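Local coordinates for Alpha/beta hydrolase fold-3 domain-containing protein (PDB 2QRU) that is of unknown function but has the alpha/beta hydrolase fold and probably acts as a hydrolase, at residues Q9-I19 / E83-I92; L64-T72 / T161-R172. One frame throughout, in Å; residues are numbered along the deposited sequence. Where two conformers were deposited one is given.

Interaction 1: Q9-I19 / E83-I92; sequences QTLANGATVTI and ETFQLLNEEI
Glu83 reaches the turn of 9-19 with an extended chain, and its OE1 takes a hydrogen bond from Asn13 ND2 at 3.2 Å, met from above the carboxylate plane. The same ND2 gives its other hydrogen bond to Thr84 OG1 (3.0 Å, nearly straight at 162°); both acceptors lie close to the amide plane, fixing its rotation. Thr84 OG1 is also bonded to Thr80 O, one helical turn back. Thr84 CG2 stands anti to the backbone N and OG1 beside that N (chi1 -56°), which puts the methyl 3.5 Å from Ala15 CB and against Leu11 CD1, and the hydroxyl at the Asn13 amide. Leu87 sets CD1 3.7 Å from Asn13 CG and also meets Ala12 CB. Leu88 brings CD1 to both methyls of Val17 and its CB to Leu11 CD1. A water held by Glu91 OE2 links weakly to Gln9 NE2. Ile92 closes the row, its CD1 meeting Gln9 NE2 (3.6 Å), Ile19 CD1 (3.7 Å) and Val17 CG1. Asn13 OD1 accepts from Ala15 N in an Asx turn that overlaps the end of the type I turn Leu11-Gly14. The whole is a beta hairpin at the sheet edge packed on a helix, as in the alpha/beta hydrolase fold.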
loop_
_atom_site.group_PDB
_atom_site.type_symbol
_atom_site.label_atom_id
_atom_site.label_comp_id
_atom_site.label_asym_id
_atom_site.label_seq_id
_atom_site.Cartn_x
_atom_site.Cartn_y
_atom_site.Cartn_z
ATOM N N GLN A 9 -12.633 7.982 11.719
ATOM C CA GLN A 9 -12.085 8.837 12.762
ATOM C C GLN A 9 -11.007 9.724 12.125
ATOM O O GLN A 9 -10.278 9.281 11.243
ATOM C CB GLN A 9 -11.429 7.936 13.790
ATOM C CG GLN A 9 -11.538 8.362 15.217
ATOM C CD GLN A 9 -11.596 7.156 16.140
ATOM O OE1 GLN A 9 -12.512 6.331 16.059
ATOM N NE2 GLN A 9 -10.595 7.034 17.010
ATOM N N THR A 10 -10.919 10.970 12.574
ATOM C CA THR A 10 -9.839 11.847 12.109
ATOM C C THR A 10 -8.806 12.005 13.210
ATOM O O THR A 10 -9.144 12.304 14.369
ATOM C CB THR A 10 -10.387 13.241 11.728
ATOM O OG1 THR A 10 -11.472 13.069 10.812
ATOM C CG2 THR A 10 -9.280 14.102 11.072
ATOM N N LEU A 11 -7.546 11.864 12.820
ATOM C CA LEU A 11 -6.435 11.968 13.732
ATOM C C LEU A 11 -5.949 13.421 13.754
ATOM O O LEU A 11 -6.288 14.211 12.862
ATOM C CB LEU A 11 -5.303 11.023 13.269
ATOM C CG LEU A 11 -5.749 9.553 13.143
ATOM C CD1 LEU A 11 -4.687 8.716 12.407
ATOM C CD2 LEU A 11 -6.094 8.924 14.503
ATOM N N ALA A 12 -5.148 13.743 14.763
ATOM C CA ALA A 12 -4.671 15.112 15.012
ATOM C C ALA A 12 -4.066 15.850 13.808
ATOM O O ALA A 12 -4.205 17.068 13.693
ATOM C CB ALA A 12 -3.689 15.099 16.147
ATOM N N ASN A 13 -3.384 15.123 12.926
ATOM C CA ASN A 13 -2.706 15.743 11.785
ATOM C C ASN A 13 -3.597 15.872 10.542
ATOM O O ASN A 13 -3.134 16.329 9.494
ATOM C CB ASN A 13 -1.405 14.984 11.444
ATOM C CG ASN A 13 -1.665 13.616 10.866
ATOM O OD1 ASN A 13 -2.794 13.118 10.908
ATOM N ND2 ASN A 13 -0.610 12.990 10.324
ATOM N N GLY A 14 -4.872 15.490 10.668
ATOM C CA GLY A 14 -5.812 15.600 9.550
ATOM C C GLY A 14 -6.054 14.319 8.766
ATOM O O GLY A 14 -7.012 14.251 7.980
ATOM N N ALA A 15 -5.201 13.304 8.963
ATOM C CA ALA A 15 -5.436 11.993 8.384
ATOM C C ALA A 15 -6.692 11.361 8.972
ATOM O O ALA A 15 -6.952 11.483 10.162
ATOM C CB ALA A 15 -4.239 11.052 8.632
ATOM N N THR A 16 -7.451 10.682 8.128
ATOM C CA THR A 16 -8.583 9.920 8.623
ATOM C C THR A 16 -8.322 8.436 8.407
ATOM O O THR A 16 -7.527 8.043 7.545
ATOM C CB THR A 16 -9.911 10.325 7.968
ATOM O OG1 THR A 16 -9.935 9.875 6.613
ATOM C CG2 THR A 16 -10.123 11.835 8.009
ATOM N N VAL A 17 -9.015 7.633 9.209
ATOM C CA VAL A 17 -8.931 6.176 9.161
ATOM C C VAL A 17 -10.367 5.649 9.142
ATOM O O VAL A 17 -11.236 6.197 9.837
ATOM C CB VAL A 17 -8.130 5.638 10.364
ATOM C CG1 VAL A 17 -8.738 6.095 11.701
ATOM C CG2 VAL A 17 -7.973 4.084 10.292
ATOM N N THR A 18 -10.625 4.649 8.299
ATOM C CA THR A 18 -11.894 3.910 8.325
ATOM C C THR A 18 -11.645 2.637 9.135
ATOM O O THR A 18 -10.732 1.855 8.810
ATOM C CB THR A 18 -12.403 3.561 6.901
ATOM O OG1 THR A 18 -12.643 4.766 6.151
ATOM C CG2 THR A 18 -13.721 2.774 6.969
ATOM N N ILE A 19 -12.416 2.486 10.212
ATOM C CA ILE A 19 -12.264 1.361 11.157
ATOM C C ILE A 19 -13.342 0.307 10.884
ATOM O O ILE A 19 -14.533 0.631 10.804
ATOM C CB ILE A 19 -12.392 1.879 12.617
ATOM C CG1 ILE A 19 -11.352 2.957 12.889
ATOM C CG2 ILE A 19 -12.260 0.746 13.635
ATOM C CD1 ILE A 19 -11.665 3.850 14.047
ATOM N N GLU A 83 4.315 9.647 11.199
ATOM C CA GLU A 83 3.552 10.496 12.133
ATOM C C GLU A 83 2.145 9.941 12.343
ATOM O O GLU A 83 1.652 9.837 13.494
ATOM C CB GLU A 83 3.435 11.937 11.620
ATOM C CG GLU A 83 2.634 12.823 12.603
ATOM C CD GLU A 83 2.311 14.236 12.092
ATOM O OE1 GLU A 83 2.157 14.409 10.854
ATOM O OE2 GLU A 83 2.180 15.157 12.954
ATOM N N THR A 84 1.483 9.647 11.227
ATOM C CA THR A 84 0.097 9.176 11.228
ATOM C C THR A 84 -0.018 7.852 11.971
ATOM O O THR A 84 -0.947 7.655 12.787
ATOM C CB THR A 84 -0.447 9.037 9.794
ATOM O OG1 THR A 84 -0.310 10.303 9.119
ATOM C CG2 THR A 84 -1.924 8.654 9.827
ATOM N N PHE A 85 0.939 6.956 11.720
ATOM C CA PHE A 85 0.906 5.681 12.427
ATOM C C PHE A 85 1.053 5.881 13.926
ATOM O O PHE A 85 0.342 5.256 14.717
ATOM C CB PHE A 85 1.968 4.688 11.945
ATOM C CG PHE A 85 1.820 3.356 12.602
ATOM C CD1 PHE A 85 0.992 2.382 12.031
ATOM C CD2 PHE A 85 2.409 3.106 13.850
ATOM C CE1 PHE A 85 0.795 1.148 12.679
ATOM C CE2 PHE A 85 2.203 1.855 14.497
ATOM C CZ PHE A 85 1.414 0.907 13.915
ATOM N N GLN A 86 1.992 6.746 14.314
ATOM C CA GLN A 86 2.204 7.017 15.725
ATOM C C GLN A 86 0.920 7.537 16.413
ATOM O O GLN A 86 0.577 7.066 17.494
ATOM C CB GLN A 86 3.369 7.984 15.923
ATOM C CG GLN A 86 4.710 7.369 15.596
ATOM C CD GLN A 86 5.824 8.341 15.946
ATOM O OE1 GLN A 86 6.179 9.211 15.149
ATOM N NE2 GLN A 86 6.337 8.237 17.168
ATOM N N LEU A 87 0.203 8.449 15.759
ATOM C CA LEU A 87 -1.096 8.940 16.277
ATOM C C LEU A 87 -2.130 7.813 16.322
ATOM O O LEU A 87 -2.895 7.690 17.291
ATOM C CB LEU A 87 -1.626 10.093 15.429
ATOM C CG LEU A 87 -0.773 11.367 15.414
ATOM C CD1 LEU A 87 -1.218 12.315 14.301
ATOM C CD2 LEU A 87 -0.750 12.065 16.793
ATOM N N LEU A 88 -2.163 7.003 15.269
ATOM C CA LEU A 88 -3.098 5.862 15.189
ATOM C C LEU A 88 -2.841 4.861 16.322
ATOM O O LEU A 88 -3.770 4.274 16.911
ATOM C CB LEU A 88 -2.977 5.176 13.813
ATOM C CG LEU A 88 -3.962 4.036 13.537
ATOM C CD1 LEU A 88 -5.418 4.587 13.310
ATOM C CD2 LEU A 88 -3.444 3.258 12.332
ATOM N N ASN A 89 -1.566 4.659 16.627
ATOM C CA ASN A 89 -1.186 3.818 17.740
ATOM C C ASN A 89 -1.569 4.465 19.080
ATOM O O ASN A 89 -2.005 3.766 19.992
ATOM C CB ASN A 89 0.311 3.549 17.728
ATOM C CG ASN A 89 0.717 2.549 18.787
ATOM O OD1 ASN A 89 0.174 1.445 18.862
ATOM N ND2 ASN A 89 1.672 2.936 19.624
ATOM N N GLU A 90 -1.413 5.779 19.178
ATOM C CA GLU A 90 -1.797 6.508 20.403
ATOM C C GLU A 90 -3.260 6.299 20.744
ATOM O O GLU A 90 -3.630 6.072 21.914
ATOM C CB GLU A 90 -1.588 8.011 20.209
ATOM C CG GLU A 90 -0.683 8.598 21.195
ATOM C CD GLU A 90 0.726 8.487 20.739
ATOM O OE1 GLU A 90 1.232 9.493 20.177
ATOM O OE2 GLU A 90 1.307 7.386 20.911
ATOM N N GLU A 91 -4.090 6.425 19.717
ATOM C CA GLU A 91 -5.518 6.569 19.875
ATOM C C GLU A 91 -6.252 5.227 19.851
ATOM O O GLU A 91 -7.175 4.993 20.645
ATOM C CB GLU A 91 -6.044 7.500 18.777
ATOM C CG GLU A 91 -7.517 7.774 18.831
ATOM C CD GLU A 91 -7.942 8.455 20.132
ATOM O OE1 GLU A 91 -7.102 9.144 20.757
ATOM O OE2 GLU A 91 -9.115 8.294 20.518
ATOM N N ILE A 92 -5.828 4.353 18.941
ATOM C CA ILE A 92 -6.583 3.128 18.641
ATOM C C ILE A 92 -5.817 1.836 18.955
ATOM O O ILE A 92 -6.276 1.023 19.770
ATOM C CB ILE A 92 -7.093 3.136 17.184
ATOM C CG1 ILE A 92 -8.048 4.311 16.958
ATOM C CG2 ILE A 92 -7.765 1.786 16.824
ATOM C CD1 ILE A 92 -8.376 4.558 15.510
HETATM O O HOH W 1 -10.622 6.201 19.603
#

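Interaction 2: L64-T72 / T161-R172; sequences LDYLLAPNT and TKPVWDDPFLSR
Leu67 sets its CD2 methyl over the centre of one face of the Trp165 six-membered ring, 3.6 Å from the centroid and only 9° off the normal, a CH-pi contact. The same methyl meets Pro163 CB, while Leu67 CA points its hydrogen at Val164 O. Asp65 runs at about a right angle to Trp165. Its OD1 and Asp166 OD1 stand 4.2 Å apart; a water lies within hydrogen-bonding distance of both, though it has more acceptors in reach than protons. Lys43 forms a salt bridge with Asp65, and Thr42 binds Asp166. Leu68 CD1 touches Val164 CG1, Asp167 CB and Arg172 NE.

Asn71 and Arg172 reach toward each other from their two loops, amide and guanidinium planes 70° apart. Arg172 NH2 donates to Asn71 OD1 (2.8 Å) and to Ala69 O (2.9 Å), the latter in the guanidinium plane; a bend at chi3 helps bring the group there. Ile39 O takes NE. Asn71 ND2 donates to Lys162 O at 2.7 Å, a fairly straight bond (161°). Asp159 O accepts from both Asn71 ND2 and Arg172 NH1, linking the two side chains. Asp167 receives Arg172 N on OD2 and Ser171 OG on OD1, holding the turn that leads to the arginine.

Neutral oxygens thus take all three nitrogens of the buried guanidinium, so its positive charge is probably stabilised by their dipoles, while Lys43 probably eases the repulsion between the two aspartates. Two irregular loops are thereby joined by bonds from side chains to backbone carbonyls, one side-chain pair and bridging waters.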
loop_
_atom_site.group_PDB
_atom_site.type_symbol
_atom_site.label_atom_id
_atom_site.label_comp_id
_atom_site.label_asym_id
_atom_site.label_seq_id
_atom_site.Cartn_x
_atom_site.Cartn_y
_atom_site.Cartn_z
ATOM N N LEU A 64 -6.157 3.422 6.146
ATOM C CA LEU A 64 -5.571 4.711 6.541
ATOM C C LEU A 64 -5.291 5.663 5.364
ATOM O O LEU A 64 -4.829 5.232 4.298
ATOM C CB LEU A 64 -4.254 4.427 7.328
ATOM C CG LEU A 64 -3.551 5.556 8.073
ATOM C CD1 LEU A 64 -4.491 6.196 9.123
ATOM C CD2 LEU A 64 -2.220 5.091 8.731
ATOM N N ASP A 65 -5.545 6.962 5.574
ATOM C CA ASP A 65 -5.167 7.961 4.567
ATOM C C ASP A 65 -3.658 8.149 4.523
ATOM O O ASP A 65 -2.989 8.093 5.559
ATOM C CB ASP A 65 -5.722 9.347 4.942
ATOM C CG ASP A 65 -7.227 9.503 4.743
ATOM O OD1 ASP A 65 -7.903 8.677 4.103
ATOM O OD2 ASP A 65 -7.738 10.520 5.250
ATOM N N TYR A 66 -3.142 8.477 3.338
ATOM C CA TYR A 66 -1.811 9.054 3.239
ATOM C C TYR A 66 -1.774 10.170 2.181
ATOM O O TYR A 66 -2.644 10.238 1.292
ATOM C CB TYR A 66 -0.788 7.940 3.006
ATOM C CG TYR A 66 -1.019 7.086 1.764
ATOM C CD1 TYR A 66 -0.645 7.561 0.484
ATOM C CD2 TYR A 66 -1.598 5.792 1.864
ATOM C CE1 TYR A 66 -0.820 6.786 -0.655
ATOM C CE2 TYR A 66 -1.754 5.001 0.718
ATOM C CZ TYR A 66 -1.359 5.486 -0.528
ATOM O OH TYR A 66 -1.493 4.692 -1.651
ATOM N N LEU A 67 -0.809 11.068 2.308
ATOM C CA LEU A 67 -0.714 12.198 1.381
ATOM C C LEU A 67 -0.359 11.731 -0.037
ATOM O O LEU A 67 0.325 10.691 -0.214
ATOM C CB LEU A 67 0.309 13.223 1.906
ATOM C CG LEU A 67 -0.150 13.942 3.180
ATOM C CD1 LEU A 67 1.001 14.777 3.708
ATOM C CD2 LEU A 67 -1.402 14.838 2.943
ATOM N N LEU A 68 -0.791 12.513 -1.036
ATOM C CA LEU A 68 -0.612 12.133 -2.431
ATOM C C LEU A 68 0.237 13.147 -3.173
ATOM O O LEU A 68 0.151 14.354 -2.918
ATOM C CB LEU A 68 -1.950 11.968 -3.156
ATOM C CG LEU A 68 -2.935 10.963 -2.543
ATOM C CD1 LEU A 68 -4.254 11.028 -3.281
ATOM C CD2 LEU A 68 -2.343 9.538 -2.559
ATOM N N ALA A 69 1.057 12.608 -4.070
ATOM C CA ALA A 69 1.889 13.378 -4.993
ATOM C C ALA A 69 1.058 13.805 -6.211
ATOM O O ALA A 69 -0.003 13.212 -6.484
ATOM C CB ALA A 69 3.119 12.535 -5.409
ATOM N N PRO A 70 1.500 14.854 -6.943
ATOM C CA PRO A 70 2.692 15.693 -6.735
ATOM C C PRO A 70 2.528 16.723 -5.618
ATOM O O PRO A 70 3.511 17.409 -5.283
ATOM C CB PRO A 70 2.848 16.420 -8.083
ATOM C CG PRO A 70 1.401 16.583 -8.567
ATOM C CD PRO A 70 0.685 15.314 -8.091
ATOM N N ASN A 71 1.295 16.861 -5.095
ATOM C CA ASN A 71 0.939 17.861 -4.067
ATOM C C ASN A 71 1.872 17.760 -2.864
ATOM O O ASN A 71 2.326 18.781 -2.340
ATOM C CB ASN A 71 -0.522 17.714 -3.635
ATOM C CG ASN A 71 -1.482 17.704 -4.807
ATOM O OD1 ASN A 71 -1.264 17.010 -5.800
ATOM N ND2 ASN A 71 -2.568 18.470 -4.691
ATOM N N THR A 72 2.208 16.522 -2.485
ATOM C CA THR A 72 3.172 16.232 -1.432
ATOM C C THR A 72 4.186 15.236 -2.009
ATOM O O THR A 72 3.780 14.267 -2.653
ATOM C CB THR A 72 2.477 15.610 -0.203
ATOM O OG1 THR A 72 1.488 16.527 0.305
ATOM C CG2 THR A 72 3.481 15.305 0.882
ATOM N N THR A 161 -1.668 21.538 -6.049
ATOM C CA THR A 161 -1.080 22.460 -5.082
ATOM C C THR A 161 -1.288 22.050 -3.627
ATOM O O THR A 161 -0.308 21.841 -2.892
ATOM C CB THR A 161 -1.624 23.888 -5.291
ATOM O OG1 THR A 161 -1.559 24.216 -6.686
ATOM C CG2 THR A 161 -0.814 24.890 -4.478
ATOM N N LYS A 162 -2.566 21.940 -3.215
ATOM C CA LYS A 162 -2.889 21.786 -1.802
ATOM C C LYS A 162 -2.771 20.307 -1.394
ATOM O O LYS A 162 -2.952 19.431 -2.243
ATOM C CB LYS A 162 -4.306 22.299 -1.522
ATOM C CG LYS A 162 -4.530 23.764 -1.954
ATOM C CD LYS A 162 -6.017 24.012 -2.151
ATOM C CE LYS A 162 -6.234 25.325 -2.888
ATOM N NZ LYS A 162 -7.623 25.836 -2.772
ATOM N N PRO A 163 -2.464 20.030 -0.104
ATOM C CA PRO A 163 -2.328 18.630 0.353
ATOM C C PRO A 163 -3.614 17.847 0.157
ATOM O O PRO A 163 -4.707 18.386 0.343
ATOM C CB PRO A 163 -2.073 18.775 1.863
ATOM C CG PRO A 163 -1.410 20.119 1.975
ATOM C CD PRO A 163 -2.206 20.968 1.007
ATOM N N VAL A 164 -3.480 16.560 -0.176
ATOM C CA VAL A 164 -4.649 15.718 -0.439
ATOM C C VAL A 164 -4.509 14.405 0.353
ATOM O O VAL A 164 -3.529 13.673 0.181
ATOM C CB VAL A 164 -4.828 15.436 -1.966
ATOM C CG1 VAL A 164 -6.045 14.492 -2.209
ATOM C CG2 VAL A 164 -4.988 16.761 -2.763
ATOM N N TRP A 165 -5.476 14.154 1.236
ATOM C CA TRP A 165 -5.480 12.969 2.122
ATOM C C TRP A 165 -6.229 11.797 1.529
ATOM O O TRP A 165 -6.037 10.648 1.972
ATOM C CB TRP A 165 -6.143 13.293 3.467
ATOM C CG TRP A 165 -5.323 14.048 4.458
ATOM C CD1 TRP A 165 -5.557 15.311 4.912
ATOM C CD2 TRP A 165 -4.125 13.600 5.117
ATOM N NE1 TRP A 165 -4.603 15.672 5.831
ATOM C CE2 TRP A 165 -3.718 14.636 5.981
ATOM C CE3 TRP A 165 -3.379 12.408 5.089
ATOM C CZ2 TRP A 165 -2.574 14.537 6.777
ATOM C CZ3 TRP A 165 -2.249 12.321 5.887
ATOM C CH2 TRP A 165 -1.868 13.361 6.721
ATOM N N ASP A 166 -7.105 12.077 0.560
ATOM C CA ASP A 166 -8.009 11.055 0.030
ATOM C C ASP A 166 -8.594 11.491 -1.301
ATOM O O ASP A 166 -8.876 12.686 -1.517
ATOM C CB ASP A 166 -9.133 10.817 1.049
ATOM C CG ASP A 166 -10.042 9.653 0.683
ATOM O OD1 ASP A 166 -9.537 8.589 0.219
ATOM O OD2 ASP A 166 -11.257 9.791 0.941
ATOM N N ASP A 167 -8.781 10.523 -2.190
ATOM C CA ASP A 167 -9.321 10.748 -3.526
ATOM C C ASP A 167 -10.419 9.706 -3.745
ATOM O O ASP A 167 -10.233 8.741 -4.494
ATOM C CB ASP A 167 -8.169 10.638 -4.546
ATOM C CG ASP A 167 -8.625 10.734 -5.996
ATOM O OD1 ASP A 167 -9.614 11.450 -6.316
ATOM O OD2 ASP A 167 -7.956 10.083 -6.832
ATOM N N PRO A 168 -11.561 9.874 -3.044
ATOM C CA PRO A 168 -12.551 8.771 -2.941
ATOM C C PRO A 168 -13.196 8.308 -4.257
ATOM O O PRO A 168 -13.708 7.191 -4.319
ATOM C CB PRO A 168 -13.607 9.318 -1.974
ATOM C CG PRO A 168 -13.450 10.823 -2.035
ATOM C CD PRO A 168 -11.970 11.068 -2.280
ATOM N N PHE A 169 -13.151 9.132 -5.295
ATOM C CA PHE A 169 -13.772 8.777 -6.571
ATOM C C PHE A 169 -12.752 8.540 -7.690
ATOM O O PHE A 169 -13.106 8.527 -8.874
ATOM C CB PHE A 169 -14.817 9.828 -6.942
ATOM C CG PHE A 169 -15.864 9.999 -5.886
ATOM C CD1 PHE A 169 -16.621 8.901 -5.465
ATOM C CD2 PHE A 169 -16.048 11.228 -5.264
ATOM C CE1 PHE A 169 -17.590 9.035 -4.458
ATOM C CE2 PHE A 169 -17.017 11.378 -4.259
ATOM C CZ PHE A 169 -17.786 10.280 -3.858
ATOM N N LEU A 170 -11.485 8.357 -7.301
ATOM C CA LEU A 170 -10.393 8.096 -8.242
ATOM C C LEU A 170 -10.271 9.166 -9.333
ATOM O O LEU A 170 -9.915 8.874 -10.476
ATOM C CB LEU A 170 -10.509 6.684 -8.851
ATOM C CG LEU A 170 -10.939 5.554 -7.899
ATOM C CD1 LEU A 170 -10.896 4.179 -8.563
ATOM C CD2 LEU A 170 -10.079 5.553 -6.652
ATOM N N SER A 171 -10.565 10.412 -8.969
ATOM C CA SER A 171 -10.560 11.504 -9.919
ATOM C C SER A 171 -9.141 11.861 -10.387
ATOM O O SER A 171 -8.958 12.443 -11.457
ATOM C CB SER A 171 -11.247 12.729 -9.312
ATOM O OG SER A 171 -10.451 13.294 -8.285
ATOM N N ARG A 172 -8.142 11.488 -9.589
ATOM C CA ARG A 172 -6.753 11.810 -9.919
ATOM C C ARG A 172 -6.093 10.688 -10.737
ATOM O O ARG A 172 -4.894 10.755 -11.049
ATOM C CB ARG A 172 -5.962 12.110 -8.641
ATOM C CG ARG A 172 -6.519 13.271 -7.791
ATOM C CD ARG A 172 -5.892 13.267 -6.387
ATOM N NE ARG A 172 -4.442 13.428 -6.454
ATOM C CZ ARG A 172 -3.813 14.605 -6.575
ATOM N NH1 ARG A 172 -4.511 15.734 -6.601
ATOM N NH2 ARG A 172 -2.477 14.657 -6.654
HETATM O O HOH W 2 -7.436 7.442 1.404
HETATM O O HOH W 3 -4.695 8.646 0.773
HETATM O O HOH W 4 -0.971 15.735 -0.880
HETATM O O HOH W 5 0.708 20.388 -1.107
#

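From the N terminus, the hairpin 9-19 comes first and is met by helix 74-93, so interaction 1 closes a loop that takes in strands 28-33 and 59-64. Before that helix begins, 64-72 leaves strand 59-64, and interaction 2 ties it to 161-172, far along the chain and just ahead of helix 173-181. The segments alternate, so the two contacts cross rather than nest. They also touch: Thr16 OG1 probably hydrogen-bonds Asp65 OD2, and the Trp165 indole packs against the hairpin turn at Asn13 to Ala15. Together they join the antiparallel edge of the sheet, the helix beside it and the loops ahead of helices 74-93 and 173-181.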